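Putative reductase (PDB 5J6C) binds flavin mononucleotide and probably catalyses the reduction of nitro compounds, with a suggested link to the antibiotic metronidazole. Local coordinates at residues K43-E48 / I176-E181; I104-D109 / C172-G177. One frame throughout, in Å; residues are numbered along the deposited sequence.

Overall arrangement
Leading from helix 30-34 to helix 49-60, the loop 43-48 comes first along the chain and is met later by the end of strand 168-177. Residues 104-109 follow on strand 102-109, and residues 172-177 of strand 168-177 return beside them to close interaction 2, with helix 116-133 and strand 137-142 in the intervening chain. Running on past Gly177, the same strand end closes interaction 1 across 127 residues. Interaction 2 nests inside the wider loop of interaction 1, and the two share Ile176 and Gly177, with centres about 17 Å apart. Together they tie the buried middle of the antiparallel sheet to a partly exposed loop near the N terminus, at the end of one inner strand.

Interaction 1 (K43-E48 / I176-E181); sequences KDVEVE and IGYSDE
Lys43 and Tyr178 join the two backbones directly, Lys43 N donating to Tyr178 O over 2.8 Å, while residues 43-48 and 176-180 run 141° apart from end to end. A water strengthens the join: it gives its protons to Lys43 O and Val45 O and accepts from Tyr178 N at 2.7 Å. The Tyr178 ring reaches along the loop. Val45 CG1 lies 3.8 Å from ring atom CD1, approaching obliquely, and Glu46 O sits at the ring edge near CE1. At the far end Tyr178 OH donates to Glu48 OE2, 2.8 Å away, on the syn lone pair; carboxylate and ring are nearly coplanar, 19° apart. Glu48 reaches it through a bend at its second torsion. Lys43 extends the other way over Ser179 O, its CG 3.6 Å from that oxygen, and a turn at chi4 (-50°) brings NZ to Asp180 OD2 at 2.9 Å, a salt bridge in which NZ comes to OD2 from above the carboxylate plane. Deeper in, Val47 CG2 packs 3.8 Å from Gly177 CA. Ser179 OG accepts from Glu181 N, an ST turn that shapes the exit from the strand. Tyr178 OH also bonds Lys51 NZ in helix 49-60, whose N-cap position Glu48 occupies. The Lys43-Asp180 pair lies toward solvent, whereas the phenol, between carboxylate and ammonium, links strand exit to helix start and probably helps keep that carboxylate ionised.

Interaction 2 (I104-D109 / C172-G177); sequences IVIIAD and CIISIG
Ile106 CD1 rests against two residues of the neighbouring strand, 3.5 Å from Ile174 CG1, tighter than usual for two carbons, and 3.6 Å from Cys172 SG. An intermediate chi2 of 100° turns this methyl toward strand 168-177. The side chain of Cys172 is about 6 Å from the bound flavin mononucleotide. On the same face of the sheet Ile104 CD1 meets Ile176 CD1 at 3.8 Å, methyl against methyl. The other face carries Val105 and Ile173, lying side by side and pointing the same way, with Val105 CG2 3.9 Å from Ile173 CG2. Between these layers run the backbones of two antiparallel strands, their axes 4.7 Å apart. Ile104 and Ile174 form a hydrogen-bonded pair, each N donating to the other's O, and Ile174 N to Ile104 O is almost straight (177°). Val105 faces Ile173 as a non-hydrogen-bonded pair; Ile106 N then donates to Cys172 O at 3.0 Å. At the polar end of 104-109, Asp109 forms a salt bridge with Lys112. Helix 116-133 covers the Ile106 and Cys172 face through Ala120 and Ala124, and the two strands are the central pair of the four-stranded sheet, flanked by strands 71-76 and 137-142.

Interaction 1 (K43-E48 / I176-E181)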
ATOM      1  N   LYS A  43       4.554 -17.526  18.241  1.00 20.22           N
ATOM      2  CA  LYS A  43       5.449 -18.399  18.980  1.00 27.29           C
ATOM      3  C   LYS A  43       6.547 -17.570  19.644  1.00 26.89           C
ATOM      4  O   LYS A  43       6.840 -16.443  19.240  1.00 22.87           O
ATOM      5  CB  LYS A  43       6.046 -19.463  18.058  1.00 23.89           C
ATOM      6  CG  LYS A  43       4.968 -20.367  17.460  1.00 27.47           C
ATOM      7  CD  LYS A  43       5.513 -21.628  16.833  1.00 33.68           C
ATOM      8  CE  LYS A  43       4.374 -22.603  16.565  1.00 31.53           C
ATOM      9  NZ  LYS A  43       3.523 -22.777  17.796  1.00 33.95           N
ATOM     10  N   ASP A  44       7.140 -18.136  20.694  1.00 28.20           N
ATOM     11  CA  ASP A  44       8.164 -17.443  21.478  1.00 32.48           C
ATOM     12  C   ASP A  44       9.528 -17.695  20.837  1.00 29.34           C
ATOM     13  O   ASP A  44      10.410 -18.343  21.393  1.00 28.66           O
ATOM     14  CB  ASP A  44       8.112 -17.900  22.931  1.00 36.52           C
ATOM     15  CG  ASP A  44       9.105 -17.155  23.823  1.00 44.83           C
ATOM     16  OD1 ASP A  44       9.391 -15.971  23.542  1.00 39.78           O
ATOM     17  OD2 ASP A  44       9.601 -17.760  24.802  1.00 44.71           O
ATOM     18  N   VAL A  45       9.679 -17.160  19.628  1.00 28.11           N
ATOM     19  CA  VAL A  45      10.789 -17.479  18.736  1.00 26.42           C
ATOM     20  C   VAL A  45      11.244 -16.194  18.059  1.00 27.49           C
ATOM     21  O   VAL A  45      10.427 -15.481  17.470  1.00 27.96           O
ATOM     22  CB  VAL A  45      10.374 -18.530  17.679  1.00 26.33           C
ATOM     23  CG1 VAL A  45      11.439 -18.689  16.609  1.00 21.33           C
ATOM     24  CG2 VAL A  45      10.103 -19.874  18.331  1.00 27.92           C
ATOM     25  N   GLU A  46      12.541 -15.901  18.127  1.00 27.03           N
ATOM     26  CA  GLU A  46      13.078 -14.731  17.450  1.00 23.79           C
ATOM     27  C   GLU A  46      12.919 -14.879  15.936  1.00 31.72           C
ATOM     28  O   GLU A  46      12.885 -15.991  15.404  1.00 33.54           O
ATOM     29  CB  GLU A  46      14.552 -14.543  17.825  1.00 35.75           C
ATOM     30  CG  GLU A  46      15.098 -13.155  17.535  1.00 42.76           C
ATOM     31  CD  GLU A  46      16.612 -13.079  17.604  1.00 52.33           C
ATOM     32  OE1 GLU A  46      17.271 -14.134  17.432  1.00 51.92           O
ATOM     33  OE2 GLU A  46      17.137 -11.961  17.830  1.00 52.00           O
ATOM     34  N   VAL A  47      12.792 -13.755  15.233  1.00 27.51           N
ATOM     35  CA  VAL A  47      12.806 -13.774  13.771  1.00 25.50           C
ATOM     36  C   VAL A  47      14.261 -13.691  13.325  1.00 27.22           C
ATOM     37  O   VAL A  47      14.961 -12.730  13.652  1.00 22.15           O
ATOM     38  CB  VAL A  47      11.965 -12.630  13.178  1.00 25.90           C
ATOM     39  CG1 VAL A  47      12.241 -12.479  11.684  1.00 19.46           C
ATOM     40  CG2 VAL A  47      10.475 -12.894  13.410  1.00 21.72           C
ATOM     41  N   GLU A  48      14.731 -14.715  12.612  1.00 25.42           N
ATOM     42  CA  GLU A  48      16.163 -14.831  12.380  1.00 29.11           C
ATOM     43  C   GLU A  48      16.629 -13.756  11.415  1.00 27.80           C
ATOM     44  O   GLU A  48      15.860 -13.260  10.584  1.00 28.01           O
ATOM     45  CB  GLU A  48      16.546 -16.219  11.853  1.00 23.08           C
ATOM     46  CG  GLU A  48      15.986 -16.586  10.488  1.00 26.01           C
ATOM     47  CD  GLU A  48      14.697 -17.349  10.602  1.00 25.33           C
ATOM     48  OE1 GLU A  48      14.470 -18.280   9.801  1.00 23.33           O
ATOM     49  OE2 GLU A  48      13.913 -17.026  11.521  1.00 28.90           O
ATOM     50  N   ILE A 176       5.660  -8.702  13.643  1.00 20.14           N
ATOM     51  CA  ILE A 176       6.110  -9.811  12.803  1.00 21.15           C
ATOM     52  C   ILE A 176       6.555 -10.962  13.704  1.00 22.72           C
ATOM     53  O   ILE A 176       7.120 -10.735  14.775  1.00 21.82           O
ATOM     54  CB  ILE A 176       7.261  -9.363  11.873  1.00 23.49           C
ATOM     55  CG1 ILE A 176       6.843  -8.137  11.038  1.00 22.83           C
ATOM     56  CG2 ILE A 176       7.756 -10.521  10.978  1.00 22.13           C
ATOM     57  CD1 ILE A 176       7.960  -7.574  10.170  1.00 20.03           C
ATOM     58  N   GLY A 177       6.303 -12.190  13.273  1.00 22.02           N
ATOM     59  CA  GLY A 177       6.769 -13.348  14.010  1.00 22.56           C
ATOM     60  C   GLY A 177       6.121 -14.605  13.478  1.00 24.63           C
ATOM     61  O   GLY A 177       5.284 -14.565  12.569  1.00 20.90           O
ATOM     62  N   TYR A 178       6.541 -15.735  14.059  1.00 22.01           N
ATOM     63  CA  TYR A 178       5.975 -17.027  13.692  1.00 21.07           C
ATOM     64  C   TYR A 178       4.606 -17.194  14.331  1.00 21.86           C
ATOM     65  O   TYR A 178       4.438 -16.963  15.534  1.00 24.04           O
ATOM     66  CB  TYR A 178       6.908 -18.162  14.107  1.00 22.97           C
ATOM     67  CG  TYR A 178       8.144 -18.222  13.246  1.00 24.27           C
ATOM     68  CD1 TYR A 178       9.333 -17.620  13.655  1.00 23.66           C
ATOM     69  CD2 TYR A 178       8.117 -18.850  12.008  1.00 25.15           C
ATOM     70  CE1 TYR A 178      10.469 -17.661  12.853  1.00 25.52           C
ATOM     71  CE2 TYR A 178       9.237 -18.897  11.206  1.00 21.16           C
ATOM     72  CZ  TYR A 178      10.413 -18.298  11.632  1.00 27.36           C
ATOM     73  OH  TYR A 178      11.539 -18.346  10.830  1.00 24.22           O
ATOM     74  N   SER A 179       3.631 -17.587  13.521  1.00 18.92           N
ATOM     75  CA  SER A 179       2.244 -17.597  13.964  1.00 23.85           C
ATOM     76  C   SER A 179       2.000 -18.678  15.009  1.00 24.87           C
ATOM     77  O   SER A 179       2.498 -19.802  14.897  1.00 21.89           O
ATOM     78  CB  SER A 179       1.312 -17.811  12.775  1.00 21.45           C
ATOM     79  OG  SER A 179      -0.009 -18.073  13.229  1.00 27.11           O
ATOM     80  N   ASP A 180       1.209 -18.338  16.023  1.00 23.18           N
ATOM     81  CA  ASP A 180       0.759 -19.311  17.014  1.00 24.84           C
ATOM     82  C   ASP A 180      -0.765 -19.344  17.073  1.00 25.85           C
ATOM     83  O   ASP A 180      -1.355 -19.623  18.119  1.00 24.10           O
ATOM     84  CB  ASP A 180       1.369 -19.014  18.385  1.00 23.65           C
ATOM     85  CG  ASP A 180       1.228 -20.183  19.372  1.00 21.42           C
ATOM     86  OD1 ASP A 180       1.058 -19.901  20.573  1.00 27.77           O
ATOM     87  OD2 ASP A 180       1.279 -21.365  18.958  1.00 21.73           O
ATOM     88  N   GLU A 181      -1.413 -19.080  15.942  1.00 20.04           N
ATOM     89  CA  GLU A 181      -2.854 -19.209  15.847  1.00 22.87           C
ATOM     90  C   GLU A 181      -3.223 -19.613  14.433  1.00 26.67           C
ATOM     91  O   GLU A 181      -2.548 -19.248  13.465  1.00 26.28           O
ATOM     92  CB  GLU A 181      -3.566 -17.912  16.252  1.00 27.07           C
ATOM     93  CG  GLU A 181      -3.122 -16.670  15.503  1.00 23.68           C
ATOM     94  CD  GLU A 181      -3.883 -15.430  15.958  1.00 23.50           C
ATOM     95  OE1 GLU A 181      -4.682 -15.528  16.916  1.00 24.44           O
ATOM     96  OE2 GLU A 181      -3.702 -14.362  15.343  1.00 20.30           O
TER
HETATM   97  O   HOH W   1       7.672 -15.863  16.527  1.00 20.21           O

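Interaction 2 (I104-D109 / C172-G177)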
ATOM      1  N   ILE A 104       8.323  -3.559  12.980  1.00 19.74           N
ATOM      2  CA  ILE A 104       8.891  -2.509  12.144  1.00 21.49           C
ATOM      3  C   ILE A 104       7.929  -1.332  12.183  1.00 17.59           C
ATOM      4  O   ILE A 104       6.782  -1.452  11.735  1.00 19.29           O
ATOM      5  CB  ILE A 104       9.123  -2.965  10.697  1.00 17.27           C
ATOM      6  CG1 ILE A 104      10.034  -4.193  10.647  1.00 21.00           C
ATOM      7  CG2 ILE A 104       9.715  -1.815   9.883  1.00 15.78           C
ATOM      8  CD1 ILE A 104      10.227  -4.698   9.260  1.00 18.65           C
ATOM      9  N   VAL A 105       8.392  -0.214  12.725  1.00 18.66           N
ATOM     10  CA  VAL A 105       7.636   1.034  12.732  1.00 21.18           C
ATOM     11  C   VAL A 105       7.956   1.771  11.438  1.00 22.66           C
ATOM     12  O   VAL A 105       9.132   2.021  11.144  1.00 22.15           O
ATOM     13  CB  VAL A 105       7.991   1.883  13.963  1.00 20.93           C
ATOM     14  CG1 VAL A 105       7.163   3.175  13.999  1.00 16.11           C
ATOM     15  CG2 VAL A 105       7.789   1.061  15.220  1.00 18.25           C
ATOM     16  N   ILE A 106       6.921   2.095  10.658  1.00 22.53           N
ATOM     17  CA  ILE A 106       7.067   2.828   9.400  1.00 22.62           C
ATOM     18  C   ILE A 106       6.782   4.306   9.658  1.00 21.55           C
ATOM     19  O   ILE A 106       5.650   4.690   9.983  1.00 17.18           O
ATOM     20  CB  ILE A 106       6.144   2.297   8.299  1.00 18.47           C
ATOM     21  CG1 ILE A 106       6.495   0.864   7.899  1.00 23.57           C
ATOM     22  CG2 ILE A 106       6.266   3.179   7.082  1.00 24.00           C
ATOM     23  CD1 ILE A 106       5.619  -0.159   8.525  1.00 21.18           C
ATOM     24  N   ILE A 107       7.806   5.142   9.487  1.00 21.82           N
ATOM     25  CA  ILE A 107       7.681   6.586   9.630  1.00 18.90           C
ATOM     26  C   ILE A 107       7.987   7.215   8.280  1.00 21.42           C
ATOM     27  O   ILE A 107       8.537   6.577   7.382  1.00 24.16           O
ATOM     28  CB  ILE A 107       8.617   7.157  10.720  1.00 20.56           C
ATOM     29  CG1 ILE A 107      10.080   7.044  10.273  1.00 20.90           C
ATOM     30  CG2 ILE A 107       8.366   6.470  12.061  1.00 19.68           C
ATOM     31  CD1 ILE A 107      11.092   7.678  11.239  1.00 23.97           C
ATOM     32  N   ALA A 108       7.617   8.484   8.137  1.00 18.98           N
ATOM     33  CA  ALA A 108       7.819   9.174   6.874  1.00 20.67           C
ATOM     34  C   ALA A 108       8.112  10.638   7.139  1.00 22.31           C
ATOM     35  O   ALA A 108       7.516  11.252   8.029  1.00 25.80           O
ATOM     36  CB  ALA A 108       6.601   9.039   5.963  1.00 21.87           C
ATOM     37  N   ASP A 109       9.045  11.184   6.368  1.00 27.09           N
ATOM     38  CA  ASP A 109       9.360  12.610   6.404  1.00 30.39           C
ATOM     39  C   ASP A 109       8.208  13.368   5.754  1.00 31.06           C
ATOM     40  O   ASP A 109       8.104  13.427   4.528  1.00 35.21           O
ATOM     41  CB  ASP A 109      10.689  12.857   5.697  1.00 29.58           C
ATOM     42  CG  ASP A 109      11.123  14.321   5.721  1.00 39.63           C
ATOM     43  OD1 ASP A 109      12.188  14.596   5.131  1.00 42.20           O
ATOM     44  OD2 ASP A 109      10.419  15.192   6.299  1.00 38.74           O
ATOM     45  N   CYS A 172       2.298   3.471  10.867  1.00 16.42           N
ATOM     46  CA  CYS A 172       1.798   2.217  11.406  1.00 16.71           C
ATOM     47  C   CYS A 172       2.978   1.440  11.963  1.00 17.87           C
ATOM     48  O   CYS A 172       4.139   1.738  11.657  1.00 20.31           O
ATOM     49  CB  CYS A 172       1.087   1.395  10.321  1.00 17.12           C
ATOM     50  SG  CYS A 172       2.201   0.900   8.959  1.00 16.14           S
ATOM     51  N   ILE A 173       2.668   0.453  12.795  1.00 16.00           N
ATOM     52  CA  ILE A 173       3.629  -0.549  13.240  1.00 18.55           C
ATOM     53  C   ILE A 173       3.248  -1.888  12.616  1.00 17.65           C
ATOM     54  O   ILE A 173       2.070  -2.270  12.625  1.00 18.39           O
ATOM     55  CB  ILE A 173       3.655  -0.665  14.772  1.00 17.54           C
ATOM     56  CG1 ILE A 173       3.679   0.721  15.420  1.00 15.25           C
ATOM     57  CG2 ILE A 173       4.863  -1.490  15.221  1.00 19.48           C
ATOM     58  CD1 ILE A 173       3.922   0.670  16.892  1.00 16.40           C
ATOM     59  N   ILE A 174       4.235  -2.603  12.079  1.00 18.99           N
ATOM     60  CA  ILE A 174       4.026  -3.973  11.615  1.00 15.79           C
ATOM     61  C   ILE A 174       4.664  -4.896  12.643  1.00 16.06           C
ATOM     62  O   ILE A 174       5.888  -4.886  12.814  1.00 14.94           O
ATOM     63  CB  ILE A 174       4.614  -4.228  10.220  1.00 16.58           C
ATOM     64  CG1 ILE A 174       4.112  -3.207   9.197  1.00 19.77           C
ATOM     65  CG2 ILE A 174       4.257  -5.642   9.758  1.00 19.10           C
ATOM     66  CD1 ILE A 174       2.641  -3.342   8.869  1.00 19.98           C
ATOM     67  N   SER A 175       3.848  -5.690  13.335  1.00 17.55           N
ATOM     68  CA  SER A 175       4.363  -6.737  14.212  1.00 19.43           C
ATOM     69  C   SER A 175       4.552  -8.007  13.398  1.00 20.96           C
ATOM     70  O   SER A 175       3.719  -8.335  12.554  1.00 19.75           O
ATOM     71  CB  SER A 175       3.414  -7.012  15.376  1.00 22.68           C
ATOM     72  OG  SER A 175       2.263  -7.671  14.920  1.00 26.76           O
ATOM     73  N   ILE A 176       5.660  -8.702  13.643  1.00 20.14           N
ATOM     74  CA  ILE A 176       6.110  -9.811  12.803  1.00 21.15           C
ATOM     75  C   ILE A 176       6.555 -10.962  13.704  1.00 22.72           C
ATOM     76  O   ILE A 176       7.120 -10.735  14.775  1.00 21.82           O
ATOM     77  CB  ILE A 176       7.261  -9.363  11.873  1.00 23.49           C
ATOM     78  CG1 ILE A 176       6.843  -8.137  11.038  1.00 22.83           C
ATOM     79  CG2 ILE A 176       7.756 -10.521  10.978  1.00 22.13           C
ATOM     80  CD1 ILE A 176       7.960  -7.574  10.170  1.00 20.03           C
ATOM     81  N   GLY A 177       6.303 -12.190  13.273  1.00 22.02           N
ATOM     82  CA  GLY A 177       6.769 -13.348  14.010  1.00 22.56           C
ATOM     83  C   GLY A 177       6.121 -14.605  13.478  1.00 24.63           C
ATOM     84  O   GLY A 177       5.284 -14.565  12.569  1.00 20.90           O
TER